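Local coordinates for GCN5-related N-acetyltransferase (Kribbella flavida, PDB 4MY0), which probably acts as an acetyl-CoA-dependent N-acetyltransferase of the GNAT family, perhaps acetylating aminoglycosides, at residues G77-M82 with L187-E192. Numbering follows the deposited sequence.
Sequences GRRVPM and LLVWPE
M82 and L188 make the tighter of two apolar contacts that join strand 78-90 to the short strand 188-189. M82 is selenomethionine, and its terminal methyl CE reaches CD2 of L188 at 3.4 Å. That is closer than usual for two methyl carbons, so the packing is tight at this point. The M82 side chain is not extended. CG lies anti to the backbone N (chi1 -173°), and bends at chi2 and chi3 carry CE over to L188. Of the two L188 methyls only CD2 meets CE, and the two side chains meet at a slant. M82 also packs on I118 and A120 of strand 118-121, while L188 rests on M388 near the C-terminus.

The second contact is looser. CG of R79 lies 4.1 Å from CG2 of V189, and the side chains cross at about a right angle. R79 uses its aliphatic stem here. The chain runs extended from CG to NE and carries the guanidinium away from V189. There NH1 forms a long, weak ion pair with E180. Both R79 and V189 also touch Q72 and W74.

No hydrogen bond joins the two segments. The CA atoms of R79 and V189 are 7.8 Å apart, too far for neighbouring strands. Strand 61-75 lies between the two strands and pairs antiparallel with each. It bonds through its backbone to V80 and M82 by way of Q73 and F71, and to L187 and V189 by way of W74 and Q72.

The contact thus joins parts of the two GNAT-family regions across a shared strand, away from the acetyl-CoA sites. Its direct chemistry is apolar: a close methyl pair at M82 and an arginine stem against valine, with directional bonding left to the intervening strand.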
loop_
_atom_site.group_PDB
_atom_site.type_symbol
_atom_site.label_atom_id
_atom_site.label_comp_id
_atom_site.label_asym_id
_atom_site.label_seq_id
_atom_site.Cartn_x
_atom_site.Cartn_y
_atom_site.Cartn_z
ATOM N N GLY C 77 -0.934 25.658 -34.865
ATOM C CA GLY C 77 -0.607 24.989 -36.116
ATOM C C GLY C 77 0.567 25.573 -36.896
ATOM O O GLY C 77 0.751 25.249 -38.067
ATOM N N ARG C 78 1.366 26.425 -36.254
ATOM C CA ARG C 78 2.637 26.857 -36.843
ATOM C C ARG C 78 3.814 26.606 -35.885
ATOM O O ARG C 78 3.637 26.585 -34.661
ATOM C CB ARG C 78 2.576 28.327 -37.275
ATOM C CG ARG C 78 1.556 28.608 -38.381
ATOM C CD ARG C 78 2.076 29.639 -39.386
ATOM N NE ARG C 78 2.083 30.994 -38.847
ATOM C CZ ARG C 78 3.019 31.908 -39.107
ATOM N NH1 ARG C 78 4.050 31.622 -39.892
ATOM N NH2 ARG C 78 2.933 33.113 -38.565
ATOM N N ARG C 79 5.010 26.415 -36.437
ATOM C CA ARG C 79 6.196 26.131 -35.618
ATOM C C ARG C 79 6.889 27.412 -35.176
ATOM O O ARG C 79 7.203 28.262 -36.002
ATOM C CB ARG C 79 7.206 25.275 -36.392
ATOM C CG ARG C 79 6.695 23.903 -36.835
ATOM C CD ARG C 79 7.733 23.264 -37.746
ATOM N NE ARG C 79 7.265 22.034 -38.362
ATOM C CZ ARG C 79 6.491 21.989 -39.444
ATOM N NH1 ARG C 79 6.082 23.115 -40.020
ATOM N NH2 ARG C 79 6.111 20.816 -39.940
ATOM N N VAL C 80 7.136 27.546 -33.880
ATOM C CA VAL C 80 7.791 28.732 -33.347
ATOM C C VAL C 80 9.085 28.304 -32.656
ATOM O O VAL C 80 9.055 27.417 -31.797
ATOM C CB VAL C 80 6.886 29.440 -32.313
ATOM C CG1 VAL C 80 7.483 30.788 -31.895
ATOM C CG2 VAL C 80 5.458 29.607 -32.864
ATOM N N PRO C 81 10.225 28.919 -33.039
ATOM C CA PRO C 81 11.499 28.561 -32.388
ATOM C C PRO C 81 11.385 28.787 -30.880
ATOM O O PRO C 81 10.760 29.768 -30.459
ATOM C CB PRO C 81 12.507 29.533 -33.010
ATOM C CG PRO C 81 11.883 29.919 -34.379
ATOM C CD PRO C 81 10.389 29.961 -34.074
HETATM N N MSE C 82 11.938 27.883 -30.079
HETATM C CA MSE C 82 11.670 27.924 -28.653
HETATM C C MSE C 82 12.875 27.485 -27.839
HETATM O O MSE C 82 13.538 26.508 -28.183
HETATM C CB MSE C 82 10.459 27.042 -28.327
HETATM C CG MSE C 82 9.998 27.163 -26.881
HETATM SE SE MSE C 82 10.752 25.734 -25.783
HETATM C CE MSE C 82 9.347 24.443 -26.163
ATOM N N LEU C 187 2.943 21.430 -28.516
ATOM C CA LEU C 187 3.814 20.289 -28.821
ATOM C C LEU C 187 5.253 20.658 -29.217
ATOM O O LEU C 187 5.479 21.646 -29.925
ATOM C CB LEU C 187 3.158 19.436 -29.905
ATOM C CG LEU C 187 1.890 18.788 -29.360
ATOM C CD1 LEU C 187 0.669 19.113 -30.190
ATOM C CD2 LEU C 187 2.091 17.288 -29.241
ATOM N N LEU C 188 6.218 19.854 -28.765
ATOM C CA LEU C 188 7.620 20.061 -29.127
ATOM C C LEU C 188 7.916 19.583 -30.550
ATOM O O LEU C 188 7.350 18.589 -31.011
ATOM C CB LEU C 188 8.551 19.315 -28.171
ATOM C CG LEU C 188 8.585 19.671 -26.689
ATOM C CD1 LEU C 188 9.640 18.848 -25.971
ATOM C CD2 LEU C 188 8.868 21.133 -26.537
ATOM N N VAL C 189 8.813 20.293 -31.228
ATOM C CA VAL C 189 9.421 19.811 -32.466
ATOM C C VAL C 189 10.883 19.483 -32.156
ATOM O O VAL C 189 11.641 20.363 -31.740
ATOM C CB VAL C 189 9.410 20.886 -33.558
ATOM C CG1 VAL C 189 10.111 20.370 -34.810
ATOM C CG2 VAL C 189 7.995 21.324 -33.867
ATOM N N TRP C 190 11.273 18.227 -32.338
ATOM C CA TRP C 190 12.650 17.815 -32.104
ATOM C C TRP C 190 13.418 17.807 -33.415
ATOM O O TRP C 190 12.832 17.598 -34.477
ATOM C CB TRP C 190 12.693 16.398 -31.516
ATOM C CG TRP C 190 12.157 16.268 -30.125
ATOM C CD1 TRP C 190 10.853 16.075 -29.755
ATOM C CD2 TRP C 190 12.918 16.294 -28.912
ATOM N NE1 TRP C 190 10.762 15.996 -28.381
ATOM C CE2 TRP C 190 12.020 16.124 -27.844
ATOM C CE3 TRP C 190 14.277 16.451 -28.626
ATOM C CZ2 TRP C 190 12.439 16.109 -26.511
ATOM C CZ3 TRP C 190 14.689 16.432 -27.308
ATOM C CH2 TRP C 190 13.782 16.268 -26.271
ATOM N N PRO C 191 14.742 18.009 -33.348
ATOM C CA PRO C 191 15.584 17.803 -34.539
ATOM C C PRO C 191 15.397 16.393 -35.111
ATOM O O PRO C 191 15.146 15.461 -34.338
ATOM C CB PRO C 191 17.004 17.942 -33.991
ATOM C CG PRO C 191 16.856 18.769 -32.728
ATOM C CD PRO C 191 15.523 18.386 -32.153
ATOM N N GLU C 192 15.509 16.240 -36.429
ATOM C CA GLU C 192 15.387 14.928 -37.072
ATOM C C GLU C 192 16.388 13.925 -36.498
ATOM O O GLU C 192 16.079 12.736 -36.357
ATOM C CB GLU C 192 15.584 15.043 -38.589
ATOM C CG GLU C 192 15.647 13.698 -39.317
ATOM C CD GLU C 192 15.624 13.844 -40.831
ATOM O OE1 GLU C 192 16.282 13.033 -41.522
ATOM O OE2 GLU C 192 14.940 14.763 -41.330
#